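Side-chain contacts in deoxyuridine 5'-triphosphate nucleotidohydrolase (Entamoeba histolytica, PDB 3LQW), which probably hydrolyses dUTP to dUMP and diphosphate with the help of magnesium, supplying the precursor of thymidine nucleotides and keeping uracil out of DNA: residues A[26-31]-A[36-41]; A[48-53]-A[109-114]. All blocks are in the same frame, centred on the assembly; numbering follows the deposited sequence. Where two conformers were deposited one is given.

Contact 1: residues A[26-31]-A[36-41]; sequences LLVKKL and IVPTRG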
ATOM      1  N   LEU A  26      17.400  -3.517 -11.059  1.00 13.12           N
ATOM      2  CA  LEU A  26      17.271  -2.320 -10.223  1.00 12.96           C
ATOM      3  C   LEU A  26      18.689  -1.785 -10.047  1.00 11.99           C
ATOM      4  O   LEU A  26      19.525  -2.466  -9.433  1.00 12.86           O
ATOM      5  CB  LEU A  26      16.669  -2.666  -8.852  1.00 13.41           C
ATOM      6  CG  LEU A  26      16.618  -1.478  -7.883  1.00 12.98           C
ATOM      7  CD1 LEU A  26      15.527  -0.451  -8.340  1.00 14.47           C
ATOM      8  CD2 LEU A  26      16.318  -1.940  -6.444  1.00 16.57           C
ATOM      9  N   LEU A  27      18.960  -0.590 -10.551  1.00 11.24           N
ATOM     10  CA  LEU A  27      20.282   0.030 -10.364  1.00 11.39           C
ATOM     11  C   LEU A  27      20.249   0.844  -9.081  1.00 11.36           C
ATOM     12  O   LEU A  27      19.254   1.551  -8.808  1.00 12.26           O
ATOM     13  CB  LEU A  27      20.672   0.925 -11.541  1.00 13.12           C
ATOM     14  CG  LEU A  27      20.700   0.280 -12.897  1.00 14.88           C
ATOM     15  CD1 LEU A  27      21.052   1.367 -13.927  1.00 18.15           C
ATOM     16  CD2 LEU A  27      21.653  -0.891 -12.957  1.00 16.34           C
ATOM     17  N   VAL A  28      21.327   0.774  -8.312  1.00 10.92           N
ATOM     18  CA  VAL A  28      21.442   1.453  -7.031  1.00 11.32           C
ATOM     19  C   VAL A  28      22.718   2.267  -6.990  1.00 11.27           C
ATOM     20  O   VAL A  28      23.808   1.728  -7.265  1.00 12.39           O
ATOM     21  CB  VAL A  28      21.451   0.452  -5.856  1.00 11.71           C
ATOM     22  CG1 VAL A  28      21.617   1.212  -4.521  1.00 12.94           C
ATOM     23  CG2 VAL A  28      20.226  -0.441  -5.872  1.00 13.51           C
ATOM     24  N   LYS A  29      22.624   3.544  -6.662  1.00 11.58           N
ATOM     25  CA  LYS A  29      23.778   4.439  -6.448  1.00 12.49           C
ATOM     26  C   LYS A  29      23.901   4.739  -4.962  1.00 12.77           C
ATOM     27  O   LYS A  29      22.935   5.213  -4.349  1.00 13.52           O
ATOM     28  CB  LYS A  29      23.623   5.734  -7.245  1.00 13.39           C
ATOM     29  CG  LYS A  29      24.760   6.736  -6.989  1.00 15.14           C
ATOM     30  CD  LYS A  29      24.506   8.055  -7.648  1.00 17.40           C
ATOM     31  CE  LYS A  29      25.623   9.049  -7.334  1.00 19.25           C
ATOM     32  NZ  LYS A  29      25.400  10.349  -8.006  1.00 22.09           N
ATOM     33  N   LYS A  30      25.063   4.471  -4.362  1.00 13.79           N
ATOM     34  CA  LYS A  30      25.358   4.918  -3.026  1.00 14.43           C
ATOM     35  C   LYS A  30      25.622   6.412  -3.063  1.00 14.92           C
ATOM     36  O   LYS A  30      26.529   6.885  -3.763  1.00 17.93           O
ATOM     37  CB  LYS A  30      26.567   4.172  -2.465  1.00 14.90           C
ATOM     38  CG  LYS A  30      26.422   2.718  -2.251  1.00 16.16           C
ATOM     39  CD  LYS A  30      27.700   2.116  -1.559  1.00 20.45           C
ATOM     40  CE  LYS A  30      27.664   0.636  -1.404  1.00 23.03           C
ATOM     41  NZ  LYS A  30      28.999   0.086  -0.962  1.00 27.13           N
ATOM     42  N   LEU A  31      24.893   7.185  -2.281  1.00 15.68           N
ATOM     43  CA  LEU A  31      25.092   8.611  -2.181  1.00 17.15           C
ATOM     44  C   LEU A  31      26.143   9.004  -1.135  1.00 18.36           C
ATOM     45  O   LEU A  31      26.629  10.160  -1.163  1.00 22.20           O
ATOM     46  CB  LEU A  31      23.763   9.306  -1.861  1.00 16.82           C
ATOM     47  CG  LEU A  31      22.678   9.021  -2.910  1.00 16.03           C
ATOM     48  CD1 LEU A  31      21.391   9.724  -2.464  1.00 18.46           C
ATOM     49  CD2 LEU A  31      23.113   9.434  -4.312  1.00 19.33           C
ATOM     50  N   ILE A  36      24.213   1.189   2.536  1.00 16.25           N
ATOM     51  CA  ILE A  36      24.053  -0.230   2.294  1.00 15.08           C
ATOM     52  C   ILE A  36      23.148  -0.443   1.097  1.00 14.17           C
ATOM     53  O   ILE A  36      21.997   0.028   1.082  1.00 15.08           O
ATOM     54  CB  ILE A  36      23.496  -0.951   3.536  1.00 15.86           C
ATOM     55  CG1 ILE A  36      24.429  -0.769   4.735  1.00 17.23           C
ATOM     56  CG2 ILE A  36      23.300  -2.429   3.256  1.00 16.28           C
ATOM     57  CD1 ILE A  36      23.836  -1.241   6.059  1.00 21.00           C
ATOM     58  N   VAL A  37      23.631  -1.151   0.092  1.00 14.25           N
ATOM     59  CA  VAL A  37      22.812  -1.468  -1.062  1.00 14.30           C
ATOM     60  C   VAL A  37      21.627  -2.350  -0.607  1.00 13.26           C
ATOM     61  O   VAL A  37      21.816  -3.351   0.062  1.00 13.72           O
ATOM     62  CB  VAL A  37      23.629  -2.197  -2.175  1.00 14.56           C
ATOM     63  CG1 VAL A  37      22.752  -2.589  -3.331  1.00 14.71           C
ATOM     64  CG2 VAL A  37      24.767  -1.321  -2.670  1.00 17.59           C
ATOM     65  N   PRO A  38      20.404  -1.969  -0.989  1.00 13.00           N
ATOM     66  CA  PRO A  38      19.244  -2.795  -0.667  1.00 12.89           C
ATOM     67  C   PRO A  38      19.396  -4.223  -1.135  1.00 13.62           C
ATOM     68  O   PRO A  38      19.992  -4.472  -2.207  1.00 15.52           O
ATOM     69  CB  PRO A  38      18.092  -2.065  -1.364  1.00 13.35           C
ATOM     70  CG  PRO A  38      18.515  -0.629  -1.277  1.00 12.74           C
ATOM     71  CD  PRO A  38      20.006  -0.671  -1.562  1.00 12.78           C
ATOM     72  N   THR A  39      18.846  -5.141  -0.363  1.00 13.37           N
ATOM     73  CA  THR A  39      19.032  -6.576  -0.587  1.00 15.18           C
ATOM     74  C   THR A  39      17.725  -7.339  -0.682  1.00 17.23           C
ATOM     75  O   THR A  39      16.781  -7.076   0.058  1.00 16.84           O
ATOM     76  CB  THR A  39      19.840  -7.221   0.588  1.00 15.61           C
ATOM     77  OG1 THR A  39      19.203  -6.903   1.839  1.00 17.38           O
ATOM     78  CG2 THR A  39      21.245  -6.694   0.624  1.00 17.80           C
ATOM     79  N   ARG A  40      17.662  -8.336  -1.555  1.00 20.19           N
ATOM     80  CA  ARG A  40      16.519  -9.224  -1.586  1.00 24.11           C
ATOM     81  C   ARG A  40      16.782 -10.396  -0.602  1.00 26.87           C
ATOM     82  O   ARG A  40      17.831 -11.022  -0.690  1.00 29.30           O
ATOM     83  CB  ARG A  40      16.276  -9.674  -3.027  1.00 24.72           C
ATOM     84  CG  ARG A  40      14.824  -9.884  -3.359  1.00 26.50           C
ATOM     85  CD  ARG A  40      14.635 -10.365  -4.766  1.00 26.33           C
ATOM     86  NE  ARG A  40      14.569  -9.321  -5.801  1.00 24.01           N
ATOM     87  CZ  ARG A  40      13.507  -8.538  -6.027  1.00 18.76           C
ATOM     88  NH1 ARG A  40      12.434  -8.642  -5.258  1.00 18.80           N
ATOM     89  NH2 ARG A  40      13.515  -7.678  -7.032  1.00 19.47           N
ATOM     90  N   GLY A  41      15.852 -10.643   0.325  1.00 30.06           N
ATOM     91  CA  GLY A  41      16.083 -11.494   1.506  1.00 32.02           C
ATOM     92  C   GLY A  41      15.902 -12.994   1.337  1.00 33.55           C
ATOM     93  O   GLY A  41      16.500 -13.795   2.078  1.00 35.48           O
TER
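Val28 of strand 25-30 touches both Val37 and Pro38; the two valines contribute equally to the buried surface and Lys30 adds a third share. CG1 of Val28 stands anti to the backbone N (chi1 178°), which brings this methyl up to the CD corner of the Pro38 ring at 3.9 Å. The same CG1 lies 4.1 Å from CG1 of Val37, whose side chain runs at a slant to that of Val28. A compact beta-branched residue suits the place, because Val28 also packs on Val70 of strand 63-73 and on Ile142 of the second subunit. Strand 25-30 is the outermost of its sheet within this chain, and Leu26 to Val28 pair in a parallel ladder with a strand of that subunit, so the contact backs a strand at the interface. Lys30 joins through its aliphatic part: the extended chain passes Val37 at about a right angle and sets CE 3.7 Å from Val37 CG2. The rigid ring of Pro38 offers CD to Val28 while its remaining atoms pack on Ile48 and Leu50. Since carbon meets carbon throughout, burial of apolar surface and close fit, not directed polar bonds, hold strand 25-30 against the chain that leads into strand 39-40.

Contact 2: residues A[48-53]-A[109-114]; sequences IDLYSN and IKVILF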
ATOM      1  N   ILE A  48      12.560  -5.854  -1.260  1.00 13.55           N
ATOM      2  CA  ILE A  48      13.985  -5.606  -1.148  1.00 12.87           C
ATOM      3  C   ILE A  48      14.178  -4.744   0.104  1.00 12.85           C
ATOM      4  O   ILE A  48      13.576  -3.675   0.261  1.00 14.31           O
ATOM      5  CB  ILE A  48      14.433  -4.812  -2.388  1.00 13.00           C
ATOM      6  CG1 ILE A  48      14.107  -5.558  -3.692  1.00 14.09           C
ATOM      7  CG2 ILE A  48      15.888  -4.460  -2.271  1.00 16.88           C
ATOM      8  CD1 ILE A  48      14.257  -4.726  -4.952  1.00 17.02           C
ATOM      9  N   ASP A  49      15.015  -5.206   1.009  1.00 12.23           N
ATOM     10  CA  ASP A  49      15.183  -4.529   2.281  1.00 12.07           C
ATOM     11  C   ASP A  49      15.907  -3.207   2.103  1.00 10.91           C
ATOM     12  O   ASP A  49      16.926  -3.145   1.415  1.00 12.34           O
ATOM     13  CB  ASP A  49      15.926  -5.436   3.276  1.00 14.40           C
ATOM     14  CG  ASP A  49      15.066  -6.669   3.673  1.00 20.92           C
ATOM     15  OD1 ASP A  49      13.877  -6.466   3.942  1.00 26.94           O
ATOM     16  OD2 ASP A  49      15.592  -7.774   3.694  1.00 31.17           O
ATOM     17  N   LEU A  50      15.365  -2.150   2.725  1.00 10.68           N
ATOM     18  CA  LEU A  50      15.936  -0.819   2.778  1.00 10.54           C
ATOM     19  C   LEU A  50      16.544  -0.598   4.161  1.00 11.22           C
ATOM     20  O   LEU A  50      15.929  -0.930   5.180  1.00 12.04           O
ATOM     21  CB  LEU A  50      14.878   0.261   2.532  1.00 11.05           C
ATOM     22  CG  LEU A  50      14.226   0.244   1.157  1.00 10.82           C
ATOM     23  CD1 LEU A  50      13.057   1.231   1.124  1.00 12.27           C
ATOM     24  CD2 LEU A  50      15.214   0.496   0.050  1.00 12.55           C
ATOM     25  N   TYR A  51      17.749  -0.043   4.195  1.00 11.82           N
ATOM     26  CA  TYR A  51      18.517   0.137   5.427  1.00 11.74           C
ATOM     27  C   TYR A  51      18.630   1.610   5.771  1.00 12.23           C
ATOM     28  O   TYR A  51      18.839   2.435   4.900  1.00 14.50           O
ATOM     29  CB  TYR A  51      19.952  -0.428   5.231  1.00 12.60           C
ATOM     30  CG  TYR A  51      19.995  -1.912   4.934  1.00 13.10           C
ATOM     31  CD1 TYR A  51      19.823  -2.379   3.649  1.00 14.19           C
ATOM     32  CD2 TYR A  51      20.252  -2.833   5.923  1.00 13.87           C
ATOM     33  CE1 TYR A  51      19.845  -3.731   3.378  1.00 15.40           C
ATOM     34  CE2 TYR A  51      20.315  -4.194   5.671  1.00 15.53           C
ATOM     35  CZ  TYR A  51      20.095  -4.646   4.384  1.00 15.48           C
ATOM     36  OH  TYR A  51      20.162  -6.000   4.117  1.00 17.22           O
ATOM     37  N   SER A  52      18.518   1.938   7.056  1.00 12.23           N
ATOM     38  CA  SER A  52      18.768   3.287   7.513  1.00 12.66           C
ATOM     39  C   SER A  52      20.251   3.662   7.420  1.00 13.98           C
ATOM     40  O   SER A  52      21.077   2.874   7.862  1.00 15.94           O
ATOM     41  CB  SER A  52      18.308   3.464   8.966  1.00 13.35           C
ATOM     42  OG  SER A  52      18.532   4.785   9.357  1.00 14.57           O
ATOM     43  N   ASN A  53      20.522   4.874   6.946  1.00 14.27           N
ATOM     44  CA  ASN A  53      21.906   5.382   6.974  1.00 16.22           C
ATOM     45  C   ASN A  53      22.204   6.180   8.219  1.00 16.73           C
ATOM     46  O   ASN A  53      23.320   6.682   8.341  1.00 18.38           O
ATOM     47  CB  ASN A  53      22.207   6.191   5.710  1.00 17.32           C
ATOM     48  CG  ASN A  53      23.669   6.509   5.552  1.00 20.67           C
ATOM     49  OD1 ASN A  53      24.526   5.606   5.509  1.00 26.79           O
ATOM     50  ND2 ASN A  53      23.952   7.783   5.440  1.00 23.10           N
ATOM     51  N   ILE A 109      16.251   7.804  -1.746  1.00 12.09           N
ATOM     52  CA  ILE A 109      15.077   7.170  -1.161  0.50 12.50           C
ATOM     53  C   ILE A 109      15.063   7.506   0.320  1.00 11.91           C
ATOM     54  O   ILE A 109      16.000   7.228   1.073  1.00 12.36           O
ATOM     55  CB  ILE A 109      15.079   5.668  -1.381  0.50 13.07           C
ATOM     56  CG1 ILE A 109      15.311   5.378  -2.867  0.50 13.81           C
ATOM     57  CG2 ILE A 109      13.741   5.072  -0.844  0.50 13.38           C
ATOM     58  CD1 ILE A 109      14.293   6.121  -3.692  0.50 14.70           C
ATOM     59  N   LYS A 110      13.959   8.123   0.737  1.00 12.77           N
ATOM     60  CA  LYS A 110      13.735   8.463   2.137  1.00 13.64           C
ATOM     61  C   LYS A 110      12.340   7.938   2.496  1.00 15.86           C
ATOM     62  O   LYS A 110      11.436   8.013   1.673  1.00 18.80           O
ATOM     63  CB  LYS A 110      13.823   9.965   2.372  1.00 14.32           C
ATOM     64  CG  LYS A 110      15.174  10.561   1.954  1.00 15.81           C
ATOM     65  CD  LYS A 110      15.269  12.015   2.416  1.00 19.88           C
ATOM     66  CE  LYS A 110      16.505  12.649   1.928  1.00 22.57           C
ATOM     67  NZ  LYS A 110      16.497  14.105   2.276  1.00 27.83           N
ATOM     68  N   VAL A 111      12.256   7.331   3.683  1.00 14.73           N
ATOM     69  CA  VAL A 111      11.116   6.537   4.159  1.00 15.08           C
ATOM     70  C   VAL A 111      10.445   7.318   5.307  1.00 13.12           C
ATOM     71  O   VAL A 111      11.127   7.613   6.280  1.00 12.96           O
ATOM     72  CB  VAL A 111      11.631   5.073   4.743  1.00 14.55           C
ATOM     73  CG1 VAL A 111      10.474   4.269   5.248  1.00 17.89           C
ATOM     74  CG2 VAL A 111      12.452   4.302   3.642  1.00 18.16           C
ATOM     75  N   ILE A 112       9.129   7.577   5.236  1.00 11.84           N
ATOM     76  CA  ILE A 112       8.441   8.173   6.372  0.60 11.37           C
ATOM     77  C   ILE A 112       7.877   7.051   7.262  1.00  9.79           C
ATOM     78  O   ILE A 112       7.058   6.251   6.845  1.00 10.90           O
ATOM     79  CB  ILE A 112       7.401   9.197   5.912  0.60 12.93           C
ATOM     80  CG1 ILE A 112       6.889  10.025   7.088  0.60 14.10           C
ATOM     81  CG2 ILE A 112       6.296   8.544   5.103  0.60 15.54           C
ATOM     82  CD1 ILE A 112       7.842  11.100   7.543  0.60 14.71           C
ATOM     83  N   LEU A 113       8.418   6.975   8.465  1.00  8.77           N
ATOM     84  CA  LEU A 113       7.984   6.026   9.489  0.60  8.40           C
ATOM     85  C   LEU A 113       7.058   6.716  10.476  1.00  7.77           C
ATOM     86  O   LEU A 113       7.409   7.763  11.015  1.00  9.58           O
ATOM     87  CB  LEU A 113       9.184   5.418  10.251  0.60  8.56           C
ATOM     88  CG  LEU A 113      10.199   4.574   9.446  0.60  9.86           C
ATOM     89  CD1 LEU A 113      11.252   4.011  10.389  0.60 10.54           C
ATOM     90  CD2 LEU A 113       9.499   3.458   8.659  0.60 12.36           C
ATOM     91  N   PHE A 114       5.892   6.139  10.688  1.00  7.05           N
ATOM     92  CA  PHE A 114       4.945   6.583  11.689  1.00  6.65           C
ATOM     93  C   PHE A 114       5.067   5.633  12.874  1.00  7.15           C
ATOM     94  O   PHE A 114       4.969   4.410  12.703  1.00  8.28           O
ATOM     95  CB  PHE A 114       3.499   6.521  11.185  1.00  7.06           C
ATOM     96  CG  PHE A 114       3.168   7.492  10.087  1.00  7.64           C
ATOM     97  CD1 PHE A 114       2.725   8.761  10.374  1.00  7.68           C
ATOM     98  CD2 PHE A 114       3.234   7.117   8.746  1.00 11.13           C
ATOM     99  CE1 PHE A 114       2.406   9.648   9.370  1.00  9.56           C
ATOM    100  CE2 PHE A 114       2.927   8.033   7.745  1.00 12.87           C
ATOM    101  CZ  PHE A 114       2.499   9.275   8.063  1.00 11.49           C
TER
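Leu50 points from strand 47-51 toward strand 108-115 and bridges the space between them through a single methyl, CD1. Its CG is anti to the carbonyl carbon (chi1 -64°), and an extended chi2 (172°) carries CD1 out to 4.0 Å from CG2 of Val111, the two side chains lying at a slant. The length of leucine suits the place, since the CA atoms of Leu50 and Val111 are 8.9 Å apart, too far for backbone pairing. These two strands belong to different antiparallel sheets of the jelly-roll-like beta fold of the trimeric dUTPases, and the methyls that meet between them, all on buried residues, form part of its interior. Val111, short and branched, fills its place from the other sheet, and it also packs on Ile129 and Ala130 of strand 128-136, the strand that is hydrogen-bonded to Leu50, and on Val96 of strand 94-96. Ile109 faces the leucine from two residues earlier in the strand: in the conformer given, one of two, its branch methyl CG2 lies 4.4 Å from Leu50 CD1, a looser and therefore less certain contact. The backbone O of Ile109 is hydrogen-bonded by OG1 of Thr68 in strand 63-73.

Overall arrangement
The centres of contact 1 and contact 2 lie about 12 Å apart, and along the chain contact 1 closes before contact 2 opens. Contact 2 joins the two large sheets directly, whereas contact 1 sets strand 25-30 of one sheet against the loop leading into 39-40, the edge strand of the other and the antiparallel neighbour of 47-51. The two are also linked directly: Thr39 OG1 lies 2.6 Å from Tyr51 OH, and Thr39 O is 2.7 Å from Asp49 N, both probable hydrogen bonds. Contact 2 sits about 6 Å from the centre of the chain, contact 1 about 12 Å out. Pro38 packs on Leu50 and Ile48, and Val28 and Ile48 both pack on Ile142 of the second subunit, so apolar packing runs from the interior toward the trimer interface.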